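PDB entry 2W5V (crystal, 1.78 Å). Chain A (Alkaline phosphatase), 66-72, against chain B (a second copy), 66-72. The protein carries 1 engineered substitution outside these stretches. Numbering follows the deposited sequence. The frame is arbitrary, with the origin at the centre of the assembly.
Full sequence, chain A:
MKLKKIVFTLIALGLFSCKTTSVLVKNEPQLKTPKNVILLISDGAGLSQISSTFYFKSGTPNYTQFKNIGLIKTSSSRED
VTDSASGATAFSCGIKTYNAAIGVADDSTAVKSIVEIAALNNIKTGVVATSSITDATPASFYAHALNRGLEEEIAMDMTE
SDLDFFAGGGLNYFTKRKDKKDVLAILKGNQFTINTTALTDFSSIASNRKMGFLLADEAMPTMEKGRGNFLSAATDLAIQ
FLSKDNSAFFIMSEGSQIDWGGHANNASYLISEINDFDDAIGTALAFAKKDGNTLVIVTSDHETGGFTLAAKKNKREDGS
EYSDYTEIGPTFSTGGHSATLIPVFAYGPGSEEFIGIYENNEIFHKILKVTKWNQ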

ATOM      1  N   PHE A  66       9.421   8.736   5.505  1.00 14.63           N
ATOM      2  CA  PHE A  66       9.795   8.226   4.180  1.00 12.74           C
ATOM      3  C   PHE A  66       9.143   8.985   3.023  1.00 14.65           C
ATOM      4  O   PHE A  66       7.949   9.286   3.051  1.00 19.44           O
ATOM      5  CB  PHE A  66       9.447   6.745   4.046  1.00 14.96           C
ATOM      6  CG  PHE A  66      10.255   5.858   4.926  1.00 14.92           C
ATOM      7  CD1 PHE A  66       9.714   5.349   6.099  1.00 14.74           C
ATOM      8  CD2 PHE A  66      11.568   5.539   4.590  1.00 15.10           C
ATOM      9  CE1 PHE A  66      10.465   4.522   6.918  1.00 15.13           C
ATOM     10  CE2 PHE A  66      12.334   4.706   5.406  1.00 17.37           C
ATOM     11  CZ  PHE A  66      11.783   4.203   6.567  1.00 15.07           C
ATOM     12  N   LYS A  67       9.930   9.264   1.989  1.00 15.06           N
ATOM     13  CA  LYS A  67       9.382   9.801   0.744  1.00 16.59           C
ATOM     14  C   LYS A  67       9.365   8.734  -0.352  1.00 19.23           C
ATOM     15  O   LYS A  67       8.362   8.569  -1.062  1.00 18.42           O
ATOM     16  CB  LYS A  67      10.173  11.030   0.294  1.00 18.16           C
ATOM     17  CG  LYS A  67      10.230  12.125   1.345  1.00 19.98           C
ATOM     18  CD  LYS A  67       8.842  12.633   1.699  1.00 28.32           C
ATOM     19  CE  LYS A  67       8.888  13.619   2.875  1.00 37.61           C
ATOM     20  NZ  LYS A  67       7.514  13.959   3.398  1.00 35.54           N
ATOM     21  N   ASN A  68      10.462   7.993  -0.478  1.00 16.58           N
ATOM     22  CA  ASN A  68      10.547   6.994  -1.531  1.00 12.93           C
ATOM     23  C   ASN A  68       9.851   5.705  -1.134  1.00 16.38           C
ATOM     24  O   ASN A  68      10.228   5.046  -0.157  1.00 17.35           O
ATOM     25  CB  ASN A  68      12.000   6.728  -1.913  1.00 14.45           C
ATOM     26  CG  ASN A  68      12.666   7.959  -2.486  1.00 22.22           C
ATOM     27  OD1 ASN A  68      12.131   8.596  -3.396  1.00 24.91           O
ATOM     28  ND2 ASN A  68      13.823   8.315  -1.946  1.00 15.41           N
ATOM     29  N   ILE A  69       8.828   5.365  -1.906  1.00 12.14           N
ATOM     30  CA  ILE A  69       7.975   4.224  -1.608  1.00 13.45           C
ATOM     31  C   ILE A  69       7.815   3.367  -2.852  1.00 12.23           C
ATOM     32  O   ILE A  69       7.624   3.885  -3.951  1.00 14.12           O
ATOM     33  CB  ILE A  69       6.589   4.692  -1.086  1.00 15.71           C
ATOM     34  CG1 ILE A  69       6.761   5.459   0.233  1.00 16.81           C
ATOM     35  CG2 ILE A  69       5.666   3.504  -0.893  1.00 13.37           C
ATOM     36  CD1 ILE A  69       5.535   6.250   0.681  1.00 14.35           C
ATOM     37  N   GLY A  70       7.901   2.055  -2.671  1.00 13.23           N
ATOM     38  CA  GLY A  70       7.664   1.118  -3.753  1.00 13.77           C
ATOM     39  C   GLY A  70       6.703   0.041  -3.300  1.00 12.28           C
ATOM     40  O   GLY A  70       6.204   0.092  -2.172  1.00 13.64           O
ATOM     41  N   LEU A  71       6.437  -0.927  -4.170  1.00 13.92           N
ATOM     42  CA  LEU A  71       5.569  -2.049  -3.824  1.00 13.83           C
ATOM     43  C   LEU A  71       6.178  -3.337  -4.367  1.00 16.94           C
ATOM     44  O   LEU A  71       6.669  -3.360  -5.502  1.00 15.28           O
ATOM     45  CB  LEU A  71       4.167  -1.870  -4.433  1.00 12.71           C
ATOM     46  CG  LEU A  71       3.329  -0.664  -4.023  1.00 18.07           C
ATOM     47  CD1 LEU A  71       2.199  -0.471  -5.026  1.00 16.93           C
ATOM     48  CD2 LEU A  71       2.784  -0.825  -2.607  1.00 16.67           C
ATOM     49  N   ILE A  72       6.124  -4.409  -3.572  1.00 15.75           N
ATOM     50  CA  ILE A  72       6.621  -5.711  -4.018  1.00 12.30           C
ATOM     51  C   ILE A  72       5.536  -6.782  -4.109  1.00 11.99           C
ATOM     52  O   ILE A  72       4.629  -6.843  -3.278  1.00 16.53           O
ATOM     53  CB  ILE A  72       7.742  -6.233  -3.122  1.00 15.52           C
ATOM     54  CG1 ILE A  72       7.333  -6.171  -1.642  1.00 15.16           C
ATOM     55  CG2 ILE A  72       9.027  -5.443  -3.374  1.00 17.57           C
ATOM     56  CD1 ILE A  72       8.341  -6.885  -0.704  1.00 16.94           C
TER
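Chain B (66-72) FKNIGLI

The two stretches form a compact, nearly symmetric crossing of two copies of the same strand, centred on Ile A69 and Ile B69, held by apolar side-chain packing and a shared water rather than by direct hydrogen bonds between the chains. The backbone of chain B repeats that of chain A closely: Ile B69 has phi/psi of -133/137° against -131/137° for Ile A69, and Leu B71 has -139/134° against -138/139° for Leu A71, all extended values. The strand axes approach to 6.0 Å with 96° between their N-to-C directions, so chain B runs almost at right angles to chain A. Such a crossing cannot sustain a sheet-like ladder, and no hydrogen bond directly joins the two backbones.

The closest CA pair identifies the crossing point: Ile A69 CA lies 5.8 Å from Ile B69 CA. Both isoleucines direct CA-to-CB toward the other stretch and share the m, t rotamer. Ile A69 O comes within 3.7 Å of Ile B69 CB, while Ile A69 CG2 and Ile B69 CG2 are 4.1 Å apart. Each isoleucine also reaches the leucine of the other copy, with Ile A69 CD1 4.2 Å from Leu B71 CG and Leu A71 CD1 4.2 Å from Ile B69 CD1. The leucines start sideways, but their ends come nearer. Between these contacts, Ile A69 CD1 lies 4.4 Å from Gly B70 CA, and Gly A70 CA lies 4.3 Å from Ile B69 CD1.

Water 1 links the backbones: it accepts hydrogen bonds from Ile A69 N at 3.0 Å and Ile B69 N at 3.1 Å. The total area buried between the stretches is 264 Å², most of it on the two isoleucines, which lose 91 Å² (Ile A69) and 87 Å² (Ile B69).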

ATOM      1  N   PHE B  66       3.861   2.765 -13.119  1.00 16.20           N
ATOM      2  CA  PHE B  66       4.131   3.861 -12.187  1.00 15.00           C
ATOM      3  C   PHE B  66       5.409   3.668 -11.382  1.00 18.81           C
ATOM      4  O   PHE B  66       5.710   2.566 -10.936  1.00 17.73           O
ATOM      5  CB  PHE B  66       2.965   4.061 -11.208  1.00 18.38           C
ATOM      6  CG  PHE B  66       1.728   4.635 -11.836  1.00 20.56           C
ATOM      7  CD1 PHE B  66       0.658   3.815 -12.172  1.00 18.22           C
ATOM      8  CD2 PHE B  66       1.623   5.999 -12.075  1.00 16.10           C
ATOM      9  CE1 PHE B  66      -0.482   4.347 -12.744  1.00 20.46           C
ATOM     10  CE2 PHE B  66       0.479   6.536 -12.644  1.00 14.02           C
ATOM     11  CZ  PHE B  66      -0.568   5.711 -12.977  1.00 16.28           C
ATOM     12  N   LYS B  67       6.146   4.754 -11.187  1.00 18.76           N
ATOM     13  CA  LYS B  67       7.330   4.739 -10.341  1.00 17.97           C
ATOM     14  C   LYS B  67       7.059   5.532  -9.064  1.00 20.66           C
ATOM     15  O   LYS B  67       7.339   5.076  -7.949  1.00 19.18           O
ATOM     16  CB  LYS B  67       8.521   5.345 -11.090  1.00 20.77           C
ATOM     17  CG  LYS B  67       8.910   4.581 -12.339  1.00 20.60           C
ATOM     18  CD  LYS B  67       9.176   3.122 -11.997  1.00 28.59           C
ATOM     19  CE  LYS B  67       9.511   2.291 -13.217  1.00 35.21           C
ATOM     20  NZ  LYS B  67       9.733   0.858 -12.842  1.00 36.46           N
ATOM     21  N   ASN B  68       6.515   6.733  -9.234  1.00 15.79           N
ATOM     22  CA  ASN B  68       6.231   7.613  -8.107  1.00 14.74           C
ATOM     23  C   ASN B  68       4.965   7.184  -7.378  1.00 18.81           C
ATOM     24  O   ASN B  68       3.881   7.194  -7.960  1.00 19.33           O
ATOM     25  CB  ASN B  68       6.100   9.053  -8.595  1.00 16.29           C
ATOM     26  CG  ASN B  68       7.387   9.569  -9.206  1.00 24.02           C
ATOM     27  OD1 ASN B  68       8.474   9.314  -8.681  1.00 24.18           O
ATOM     28  ND2 ASN B  68       7.277  10.291 -10.317  1.00 20.80           N
ATOM     29  N   ILE B  69       5.120   6.809  -6.110  1.00 13.40           N
ATOM     30  CA  ILE B  69       4.032   6.263  -5.304  1.00 12.61           C
ATOM     31  C   ILE B  69       3.996   6.940  -3.944  1.00 13.76           C
ATOM     32  O   ILE B  69       5.048   7.187  -3.343  1.00 15.36           O
ATOM     33  CB  ILE B  69       4.230   4.737  -5.111  1.00 17.07           C
ATOM     34  CG1 ILE B  69       4.088   4.023  -6.453  1.00 12.56           C
ATOM     35  CG2 ILE B  69       3.252   4.188  -4.075  1.00 12.07           C
ATOM     36  CD1 ILE B  69       4.620   2.583  -6.471  1.00 19.92           C
ATOM     37  N   GLY B  70       2.795   7.277  -3.470  1.00 11.01           N
ATOM     38  CA  GLY B  70       2.624   7.859  -2.145  1.00 10.76           C
ATOM     39  C   GLY B  70       1.508   7.146  -1.396  1.00 13.82           C
ATOM     40  O   GLY B  70       0.969   6.169  -1.900  1.00 14.63           O
ATOM     41  N   LEU B  71       1.157   7.630  -0.206  1.00 12.34           N
ATOM     42  CA  LEU B  71       0.111   7.011   0.600  1.00 13.43           C
ATOM     43  C   LEU B  71      -0.709   8.124   1.215  1.00 17.85           C
ATOM     44  O   LEU B  71      -0.146   9.088   1.719  1.00 16.02           O
ATOM     45  CB  LEU B  71       0.696   6.145   1.731  1.00 11.83           C
ATOM     46  CG  LEU B  71       1.575   4.946   1.345  1.00 20.42           C
ATOM     47  CD1 LEU B  71       2.210   4.273   2.568  1.00 16.86           C
ATOM     48  CD2 LEU B  71       0.765   3.934   0.559  1.00 18.79           C
ATOM     49  N   ILE B  72      -2.033   8.002   1.164  1.00 13.13           N
ATOM     50  CA  ILE B  72      -2.895   8.987   1.825  1.00 14.94           C
ATOM     51  C   ILE B  72      -3.675   8.437   3.008  1.00 17.14           C
ATOM     52  O   ILE B  72      -4.111   7.278   3.015  1.00 16.14           O
ATOM     53  CB  ILE B  72      -3.898   9.658   0.847  1.00 13.88           C
ATOM     54  CG1 ILE B  72      -4.685   8.611   0.046  1.00 13.55           C
ATOM     55  CG2 ILE B  72      -3.167  10.585  -0.092  1.00 17.22           C
ATOM     56  CD1 ILE B  72      -5.817   9.236  -0.822  1.00 12.41           C
TER
HETATM   57  O   HOH W   1       7.567   6.584  -4.297  1.00 10.86           O